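Local coordinates for putative type VI secretion protein (Escherichia coli, PDB 6SKI) that probably hydrolyses phospholipids as an effector toxin of the type VI secretion system, carried by the VgrG spike, at residues 152-157 and 263-268; 162-167 and 204-209; 369-374 and 407-412. One frame throughout, in Å; residues are numbered along the deposited sequence.

Interaction 1: 152-157 and 263-268; sequences DIFEGV and SNPGVK
Phe154 holds CG anti to the backbone N (chi1 -178°), and the ring reaches from the end of helix 144-154 to the loop 263-268. Its CE1 comes obliquely to within 3.4 Å of Pro265 CD, the two side chains crossing at about a right angle. The carbonyl O of Ser263 meets the ring at its edge, in plane, 3.7 Å from Phe154 CE1. Glu155 places CG beside its own backbone N (chi1 -85°), so that its CG lies 3.7 Å from Pro265 CB. Pro265 CG reaches the backbone in between, 3.6 Å from Phe154 O. The proline is thus set against both residues at the break between helices 144-154 and 156-178, where Glu155 leaves helical geometry and occupies the N-cap position of the second helix. In this catalytic domain, whose family belongs to the alpha/beta-hydrolase clan, residues 263-268 belong to the connection between strand 237-243 and strand 278-284. The carboxylate of Glu155 forms a salt bridge with Arg262, the residue just before Ser263. Farther along, an inverse gamma turn centred on Gly266, with a weak bond from Val267 N to Pro265 O, brings Val267 over the second helix. Val157 has CG1 anti to its backbone N (chi1 156°), and this methyl touches Val267 CG1 at 3.8 Å. Behind it, Val157 also packs on Ala201 and His205 of helix 198-211.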
loop_
_atom_site.group_PDB
_atom_site.type_symbol
_atom_site.label_atom_id
_atom_site.label_comp_id
_atom_site.label_asym_id
_atom_site.label_seq_id
_atom_site.Cartn_x
_atom_site.Cartn_y
_atom_site.Cartn_z
ATOM N N ASP A 152 -11.828 10.917 -4.272
ATOM C CA ASP A 152 -10.972 10.006 -5.018
ATOM C C ASP A 152 -10.091 9.200 -4.080
ATOM O O ASP A 152 -9.886 7.999 -4.286
ATOM C CB ASP A 152 -10.121 10.795 -6.009
ATOM C CG ASP A 152 -10.851 11.089 -7.301
ATOM O OD1 ASP A 152 -10.271 11.769 -8.172
ATOM O OD2 ASP A 152 -12.009 10.647 -7.444
ATOM N N ILE A 153 -9.550 9.848 -3.049
ATOM C CA ILE A 153 -8.770 9.123 -2.050
ATOM C C ILE A 153 -9.663 8.188 -1.244
ATOM O O ILE A 153 -9.254 7.081 -0.878
ATOM C CB ILE A 153 -8.013 10.103 -1.140
ATOM C CG1 ILE A 153 -7.160 11.046 -1.980
ATOM C CG2 ILE A 153 -7.153 9.349 -0.148
ATOM C CD1 ILE A 153 -5.956 10.390 -2.588
ATOM N N PHE A 154 -10.891 8.617 -0.948
ATOM C CA PHE A 154 -11.805 7.771 -0.188
ATOM C C PHE A 154 -12.126 6.490 -0.943
ATOM O O PHE A 154 -12.240 5.415 -0.343
ATOM C CB PHE A 154 -13.082 8.548 0.127
ATOM C CG PHE A 154 -14.071 7.781 0.948
ATOM C CD1 PHE A 154 -15.322 7.481 0.440
ATOM C CD2 PHE A 154 -13.755 7.365 2.228
ATOM C CE1 PHE A 154 -16.236 6.782 1.192
ATOM C CE2 PHE A 154 -14.666 6.664 2.984
ATOM C CZ PHE A 154 -15.908 6.371 2.465
ATOM N N GLU A 155 -12.274 6.583 -2.261
ATOM C CA GLU A 155 -12.547 5.438 -3.114
ATOM C C GLU A 155 -11.281 4.880 -3.747
ATOM O O GLU A 155 -11.357 4.204 -4.776
ATOM C CB GLU A 155 -13.548 5.829 -4.197
ATOM C CG GLU A 155 -14.992 5.719 -3.756
ATOM C CD GLU A 155 -15.903 6.652 -4.525
ATOM O OE1 GLU A 155 -15.384 7.516 -5.261
ATOM O OE2 GLU A 155 -17.137 6.520 -4.392
ATOM N N GLY A 156 -10.121 5.156 -3.152
ATOM C CA GLY A 156 -8.859 4.886 -3.816
ATOM C C GLY A 156 -8.563 3.419 -4.035
ATOM O O GLY A 156 -7.818 3.071 -4.949
ATOM N N VAL A 157 -9.114 2.541 -3.198
ATOM C CA VAL A 157 -8.769 1.122 -3.286
ATOM C C VAL A 157 -9.244 0.533 -4.612
ATOM O O VAL A 157 -8.480 -0.119 -5.337
ATOM C CB VAL A 157 -9.352 0.362 -2.082
ATOM C CG1 VAL A 157 -9.541 -1.102 -2.413
ATOM C CG2 VAL A 157 -8.463 0.537 -0.869
ATOM N N SER A 263 -21.634 7.073 -0.649
ATOM C CA SER A 263 -21.600 5.842 0.123
ATOM C C SER A 263 -20.178 5.294 0.187
ATOM O O SER A 263 -19.284 5.721 -0.548
ATOM C CB SER A 263 -22.535 4.798 -0.486
ATOM O OG SER A 263 -22.433 4.781 -1.899
ATOM N N ASN A 264 -19.977 4.343 1.094
ATOM C CA ASN A 264 -18.668 3.727 1.237
ATOM C C ASN A 264 -18.264 3.022 -0.057
ATOM O O ASN A 264 -19.130 2.570 -0.817
ATOM C CB ASN A 264 -18.648 2.760 2.430
ATOM C CG ASN A 264 -19.594 1.569 2.271
ATOM O OD1 ASN A 264 -20.145 1.313 1.204
ATOM N ND2 ASN A 264 -19.775 0.828 3.357
ATOM N N PRO A 265 -16.973 2.960 -0.371
ATOM C CA PRO A 265 -16.552 2.242 -1.574
ATOM C C PRO A 265 -16.753 0.748 -1.404
ATOM O O PRO A 265 -16.653 0.203 -0.302
ATOM C CB PRO A 265 -15.069 2.601 -1.691
ATOM C CG PRO A 265 -14.654 2.778 -0.273
ATOM C CD PRO A 265 -15.816 3.477 0.379
ATOM N N GLY A 266 -17.045 0.081 -2.513
ATOM C CA GLY A 266 -17.290 -1.342 -2.449
ATOM C C GLY A 266 -16.004 -2.132 -2.370
ATOM O O GLY A 266 -15.704 -2.931 -3.262
ATOM N N VAL A 267 -15.234 -1.922 -1.306
ATOM C CA VAL A 267 -13.969 -2.624 -1.138
ATOM C C VAL A 267 -14.239 -3.978 -0.494
ATOM O O VAL A 267 -14.972 -4.082 0.496
ATOM C CB VAL A 267 -12.958 -1.790 -0.332
ATOM C CG1 VAL A 267 -12.910 -0.374 -0.869
ATOM C CG2 VAL A 267 -13.287 -1.769 1.149
ATOM N N LYS A 268 -13.705 -5.025 -1.101
ATOM C CA LYS A 268 -13.864 -6.388 -0.624
ATOM C C LYS A 268 -12.567 -6.787 0.062
ATOM O O LYS A 268 -11.529 -6.920 -0.590
ATOM C CB LYS A 268 -14.209 -7.317 -1.785
ATOM C CG LYS A 268 -15.688 -7.309 -2.143
ATOM C CD LYS A 268 -15.931 -7.178 -3.643
ATOM C CE LYS A 268 -14.723 -7.586 -4.465
ATOM N NZ LYS A 268 -14.996 -7.497 -5.925
#

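Interaction 2: 162-167 and 204-209; sequences DEAMER and RHFANR
His205 lies beside the contact, and its ring has Arg209 CG over one face. Phe206, with CG anti to the backbone N, sends its ring toward the other helix, where CE1 meets Met165 CE at 3.7 Å and CD1 meets Ala164 CB at 4.3 Å. The same ring makes an edge-to-face contact with Phe191 in the sheet. One turn on, Arg209 bends at chi3 and turns its guanidinium edge to Asp162. Arg209 NH1 donates to Asp162 OD1 at 2.7 Å, with the oxygen in the guanidinium plane and met nearly along its C-O axis; the N-H...O angle is 156°. The carboxylate plane is turned 70° from the guanidinium in this salt bridge, whose Arg209 is buried while Asp162 stays partly exposed. Met165, bent at chi2, lays CE over one guanidinium face, 3.4 Å from Arg209 NE, so one methyl bridges ring and cation. The axes of segments 162-167 and 204-209 cross at -66°, 11.1 Å apart at closest approach, an oblique helix-helix crossing beside a largely parallel sheet, consistent with an alpha/beta-hydrolase fold in which helix 198-211 follows strand 184-195.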
loop_
_atom_site.group_PDB
_atom_site.type_symbol
_atom_site.label_atom_id
_atom_site.label_comp_id
_atom_site.label_asym_id
_atom_site.label_seq_id
_atom_site.Cartn_x
_atom_site.Cartn_y
_atom_site.Cartn_z
ATOM N N ASP A 162 -8.299 -0.832 -10.499
ATOM C CA ASP A 162 -8.496 -0.549 -11.921
ATOM C C ASP A 162 -7.186 -0.151 -12.596
ATOM O O ASP A 162 -6.862 -0.628 -13.698
ATOM C CB ASP A 162 -9.529 0.563 -12.087
ATOM C CG ASP A 162 -10.935 0.103 -11.774
ATOM O OD1 ASP A 162 -11.089 -0.833 -10.964
ATOM O OD2 ASP A 162 -11.890 0.682 -12.332
ATOM N N GLU A 163 -6.416 0.718 -11.938
ATOM C CA GLU A 163 -5.080 1.039 -12.420
ATOM C C GLU A 163 -4.222 -0.211 -12.509
ATOM O O GLU A 163 -3.384 -0.331 -13.406
ATOM C CB GLU A 163 -4.432 2.077 -11.501
ATOM C CG GLU A 163 -2.915 2.107 -11.558
ATOM C CD GLU A 163 -2.326 3.324 -10.877
ATOM O OE1 GLU A 163 -1.090 3.365 -10.694
ATOM O OE2 GLU A 163 -3.097 4.240 -10.523
ATOM N N ALA A 164 -4.439 -1.163 -11.603
ATOM C CA ALA A 164 -3.722 -2.428 -11.661
ATOM C C ALA A 164 -4.106 -3.219 -12.898
ATOM O O ALA A 164 -3.265 -3.895 -13.487
ATOM C CB ALA A 164 -3.990 -3.246 -10.402
ATOM N N MET A 165 -5.377 -3.166 -13.295
ATOM C CA MET A 165 -5.767 -3.836 -14.537
ATOM C C MET A 165 -5.068 -3.218 -15.742
ATOM O O MET A 165 -4.553 -3.936 -16.614
ATOM C CB MET A 165 -7.281 -3.790 -14.730
ATOM C CG MET A 165 -8.071 -4.016 -13.476
ATOM S SD MET A 165 -8.418 -5.753 -13.209
ATOM C CE MET A 165 -8.753 -5.761 -11.453
ATOM N N GLU A 166 -5.033 -1.887 -15.809
ATOM C CA GLU A 166 -4.335 -1.248 -16.927
ATOM C C GLU A 166 -2.843 -1.576 -16.913
ATOM O O GLU A 166 -2.232 -1.814 -17.965
ATOM C CB GLU A 166 -4.555 0.264 -16.915
ATOM C CG GLU A 166 -5.980 0.689 -17.231
ATOM C CD GLU A 166 -6.722 1.240 -16.034
ATOM O OE1 GLU A 166 -7.864 0.796 -15.792
ATOM O OE2 GLU A 166 -6.172 2.125 -15.345
ATOM N N ARG A 167 -2.243 -1.612 -15.727
ATOM C CA ARG A 167 -0.827 -1.934 -15.622
ATOM C C ARG A 167 -0.561 -3.404 -15.935
ATOM O O ARG A 167 0.512 -3.749 -16.440
ATOM C CB ARG A 167 -0.327 -1.556 -14.232
ATOM C CG ARG A 167 -0.190 -0.070 -14.001
ATOM C CD ARG A 167 1.233 0.387 -14.261
ATOM N NE ARG A 167 1.313 1.828 -14.468
ATOM C CZ ARG A 167 1.654 2.699 -13.526
ATOM N NH1 ARG A 167 1.951 2.277 -12.305
ATOM N NH2 ARG A 167 1.699 3.995 -13.803
ATOM N N ARG A 204 -6.096 -6.946 -1.298
ATOM C CA ARG A 204 -7.185 -7.842 -0.951
ATOM C C ARG A 204 -8.341 -7.658 -1.915
ATOM O O ARG A 204 -8.854 -8.638 -2.469
ATOM C CB ARG A 204 -7.610 -7.596 0.493
ATOM C CG ARG A 204 -6.525 -7.964 1.484
ATOM C CD ARG A 204 -6.752 -7.339 2.838
ATOM N NE ARG A 204 -7.874 -7.931 3.549
ATOM C CZ ARG A 204 -7.930 -8.048 4.869
ATOM N NH1 ARG A 204 -6.925 -7.616 5.611
ATOM N NH2 ARG A 204 -8.984 -8.599 5.445
ATOM N N HIS A 205 -8.681 -6.403 -2.220
ATOM C CA HIS A 205 -9.738 -6.161 -3.189
ATOM C C HIS A 205 -9.398 -6.812 -4.517
ATOM O O HIS A 205 -10.217 -7.546 -5.081
ATOM C CB HIS A 205 -9.966 -4.660 -3.360
ATOM C CG HIS A 205 -11.209 -4.323 -4.122
ATOM N ND1 HIS A 205 -11.184 -3.668 -5.332
ATOM C CD2 HIS A 205 -12.513 -4.562 -3.851
ATOM C CE1 HIS A 205 -12.419 -3.512 -5.773
ATOM N NE2 HIS A 205 -13.244 -4.043 -4.890
ATOM N N PHE A 206 -8.162 -6.623 -4.985
ATOM C CA PHE A 206 -7.767 -7.243 -6.241
ATOM C C PHE A 206 -7.947 -8.748 -6.170
ATOM O O PHE A 206 -8.539 -9.351 -7.074
ATOM C CB PHE A 206 -6.323 -6.884 -6.577
ATOM C CG PHE A 206 -5.847 -7.454 -7.878
ATOM C CD1 PHE A 206 -6.045 -6.772 -9.061
ATOM C CD2 PHE A 206 -5.203 -8.675 -7.915
ATOM C CE1 PHE A 206 -5.609 -7.301 -10.253
ATOM C CE2 PHE A 206 -4.769 -9.204 -9.102
ATOM C CZ PHE A 206 -4.970 -8.519 -10.272
ATOM N N ALA A 207 -7.509 -9.362 -5.069
ATOM C CA ALA A 207 -7.633 -10.807 -4.961
ATOM C C ALA A 207 -9.089 -11.222 -5.066
ATOM O O ALA A 207 -9.418 -12.191 -5.761
ATOM C CB ALA A 207 -7.020 -11.295 -3.652
ATOM N N ASN A 208 -9.983 -10.450 -4.448
ATOM C CA ASN A 208 -11.394 -10.796 -4.514
ATOM C C ASN A 208 -11.911 -10.661 -5.936
ATOM O O ASN A 208 -12.683 -11.505 -6.403
ATOM C CB ASN A 208 -12.191 -9.927 -3.549
ATOM C CG ASN A 208 -12.091 -10.413 -2.122
ATOM O OD1 ASN A 208 -11.771 -9.650 -1.216
ATOM N ND2 ASN A 208 -12.358 -11.694 -1.915
ATOM N N ARG A 209 -11.459 -9.633 -6.655
ATOM C CA ARG A 209 -11.841 -9.499 -8.053
ATOM C C ARG A 209 -11.342 -10.684 -8.865
ATOM O O ARG A 209 -11.978 -11.086 -9.844
ATOM C CB ARG A 209 -11.306 -8.188 -8.620
ATOM C CG ARG A 209 -11.893 -6.965 -7.957
ATOM C CD ARG A 209 -11.370 -5.691 -8.575
ATOM N NE ARG A 209 -11.803 -5.544 -9.958
ATOM C CZ ARG A 209 -11.883 -4.381 -10.594
ATOM N NH1 ARG A 209 -11.559 -3.261 -9.971
ATOM N NH2 ARG A 209 -12.286 -4.340 -11.854
#

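Interaction 3: 369-374 and 407-412; sequences KHILPH and FERMAV
Arg409, pointing from strand 398-409 toward the loop 369-374, leaves the backbone with CG anti to N (chi1 -172°). Its CB lies 4.1 Å from His374 O, and CG and CD run on alongside that carbonyl, CD also facing His374 CB at 3.9 Å. A bend at chi3 (44°) then turns the guanidinium across Ile371. Ile371 CG2 lies over one face, 3.4 Å from Arg409 NH2, and Ile371 O is above the same face toward the rim. Val412 CG1 covers the opposite face, so the flat group is held between two aliphatic methyls. At the tip, NH2 forms a salt bridge with Glu328 and bonds to the carbonyl of Thr486. Strand 398-409 is the middle strand of a three-stranded antiparallel sheet, and the loop 369-374 leads into one of its two outer strands, 376-386. Two residues before Arg409, Phe407 points to the same loop. Leu372 CD2 sits over the Phe407 ring in a CH-pi contact, 4.0 Å from the centroid and 28° off the normal, while Leu372 O meets the ring edge in plane. Ile371 O approaches Phe407 CZ obliquely, at 3.3 Å, and Leu377 and Leu332 of the flanking strands add further packing.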
loop_
_atom_site.group_PDB
_atom_site.type_symbol
_atom_site.label_atom_id
_atom_site.label_comp_id
_atom_site.label_asym_id
_atom_site.label_seq_id
_atom_site.Cartn_x
_atom_site.Cartn_y
_atom_site.Cartn_z
ATOM N N LYS A 369 6.645 0.265 26.187
ATOM C CA LYS A 369 7.623 -0.258 27.135
ATOM C C LYS A 369 9.019 -0.325 26.535
ATOM O O LYS A 369 10.010 -0.130 27.247
ATOM C CB LYS A 369 7.190 -1.642 27.610
ATOM C CG LYS A 369 8.090 -2.249 28.664
ATOM C CD LYS A 369 7.761 -3.713 28.880
ATOM C CE LYS A 369 8.488 -4.261 30.094
ATOM N NZ LYS A 369 9.900 -3.795 30.151
ATOM N N HIS A 370 9.120 -0.597 25.238
ATOM C CA HIS A 370 10.402 -0.814 24.590
ATOM C C HIS A 370 10.835 0.349 23.713
ATOM O O HIS A 370 11.965 0.344 23.223
ATOM C CB HIS A 370 10.345 -2.095 23.754
ATOM C CG HIS A 370 9.936 -3.302 24.539
ATOM N ND1 HIS A 370 10.739 -3.867 25.506
ATOM C CD2 HIS A 370 8.801 -4.039 24.516
ATOM C CE1 HIS A 370 10.120 -4.905 26.038
ATOM N NE2 HIS A 370 8.943 -5.031 25.454
ATOM N N ILE A 371 9.974 1.346 23.519
ATOM C CA ILE A 371 10.308 2.502 22.699
ATOM C C ILE A 371 10.806 3.669 23.542
ATOM O O ILE A 371 11.675 4.426 23.082
ATOM C CB ILE A 371 9.087 2.931 21.858
ATOM C CG1 ILE A 371 8.728 1.845 20.847
ATOM C CG2 ILE A 371 9.344 4.233 21.130
ATOM C CD1 ILE A 371 7.245 1.578 20.739
ATOM N N LEU A 372 10.323 3.809 24.767
ATOM C CA LEU A 372 10.657 4.913 25.653
ATOM C C LEU A 372 12.078 4.832 26.204
ATOM O O LEU A 372 12.715 5.879 26.374
ATOM C CB LEU A 372 9.655 4.973 26.805
ATOM C CG LEU A 372 8.232 5.332 26.385
ATOM C CD1 LEU A 372 7.361 5.551 27.603
ATOM C CD2 LEU A 372 8.218 6.549 25.480
ATOM N N PRO A 373 12.619 3.647 26.518
ATOM C CA PRO A 373 13.998 3.595 27.025
ATOM C C PRO A 373 15.047 4.065 26.034
ATOM O O PRO A 373 16.217 4.183 26.419
ATOM C CB PRO A 373 14.179 2.113 27.354
ATOM C CG PRO A 373 12.823 1.698 27.745
ATOM C CD PRO A 373 11.983 2.326 26.680
ATOM N N HIS A 374 14.681 4.339 24.785
ATOM C CA HIS A 374 15.638 4.746 23.767
ATOM C C HIS A 374 15.538 6.229 23.447
ATOM O O HIS A 374 16.183 6.701 22.507
ATOM C CB HIS A 374 15.442 3.903 22.509
ATOM C CG HIS A 374 15.616 2.437 22.748
ATOM N ND1 HIS A 374 16.847 1.860 22.967
ATOM C CD2 HIS A 374 14.712 1.434 22.825
ATOM C CE1 HIS A 374 16.694 0.564 23.167
ATOM N NE2 HIS A 374 15.407 0.278 23.079
ATOM N N PHE A 407 8.367 13.344 23.986
ATOM C CA PHE A 407 9.325 12.275 23.766
ATOM C C PHE A 407 10.347 12.750 22.747
ATOM O O PHE A 407 9.976 13.204 21.659
ATOM C CB PHE A 407 8.628 11.009 23.273
ATOM C CG PHE A 407 9.543 9.834 23.121
ATOM C CD1 PHE A 407 10.227 9.331 24.208
ATOM C CD2 PHE A 407 9.716 9.232 21.890
ATOM C CE1 PHE A 407 11.065 8.254 24.069
ATOM C CE2 PHE A 407 10.554 8.155 21.749
ATOM C CZ PHE A 407 11.228 7.665 22.841
ATOM N N GLU A 408 11.626 12.661 23.105
ATOM C CA GLU A 408 12.714 13.052 22.221
ATOM C C GLU A 408 13.602 11.845 21.966
ATOM O O GLU A 408 14.211 11.312 22.897
ATOM C CB GLU A 408 13.536 14.193 22.820
ATOM C CG GLU A 408 12.804 15.511 22.916
ATOM C CD GLU A 408 13.040 16.213 24.238
ATOM O OE1 GLU A 408 13.922 17.095 24.296
ATOM O OE2 GLU A 408 12.345 15.880 25.222
ATOM N N ARG A 409 13.681 11.430 20.709
ATOM C CA ARG A 409 14.588 10.378 20.283
ATOM C C ARG A 409 15.219 10.814 18.974
ATOM O O ARG A 409 14.546 11.394 18.123
ATOM C CB ARG A 409 13.869 9.039 20.113
ATOM C CG ARG A 409 14.808 7.883 19.850
ATOM C CD ARG A 409 14.112 6.551 20.012
ATOM N NE ARG A 409 12.797 6.547 19.390
ATOM C CZ ARG A 409 12.184 5.452 18.963
ATOM N NH1 ARG A 409 12.768 4.272 19.094
ATOM N NH2 ARG A 409 10.987 5.538 18.405
ATOM N N MET A 410 16.509 10.555 18.817
ATOM C CA MET A 410 17.250 11.050 17.671
ATOM C C MET A 410 17.849 9.891 16.891
ATOM O O MET A 410 18.329 8.918 17.479
ATOM C CB MET A 410 18.355 12.013 18.108
ATOM C CG MET A 410 17.858 13.409 18.443
ATOM S SD MET A 410 17.879 14.524 17.032
ATOM C CE MET A 410 19.422 14.050 16.264
ATOM N N ALA A 411 17.811 10.005 15.564
ATOM C CA ALA A 411 18.431 9.046 14.652
ATOM C C ALA A 411 17.849 7.645 14.841
ATOM O O ALA A 411 18.551 6.689 15.173
ATOM C CB ALA A 411 19.953 9.037 14.824
ATOM N N VAL A 412 16.543 7.538 14.622
ATOM C CA VAL A 412 15.859 6.251 14.707
ATOM C C VAL A 412 16.200 5.432 13.468
ATOM O O VAL A 412 15.849 5.826 12.348
ATOM C CB VAL A 412 14.343 6.430 14.860
ATOM C CG1 VAL A 412 13.708 5.139 15.337
ATOM C CG2 VAL A 412 14.038 7.559 15.827
#

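From the N terminus, interaction 1 opens first, at the joint between helices 144-154 and 156-178, and closes a long loop at residues 263-268. Interaction 2 is nested within it: helix 156-178 meets helix 198-211 after strand 184-195. The two, centres about 13 Å apart, touch where Gly266, Val267 and Lys268 lie against His205 and Asn208. Together they tie three helices, 144-154, 156-178 and 198-211, and segment 263-268 beside the large mixed sheet. Interaction 3 follows in series on the opposite side of the chain's centre. It closes a shorter loop holding strand 376-386, helix 389-394 and most of strand 398-409, tying the approach to strand 376-386 to the end of strand 398-409.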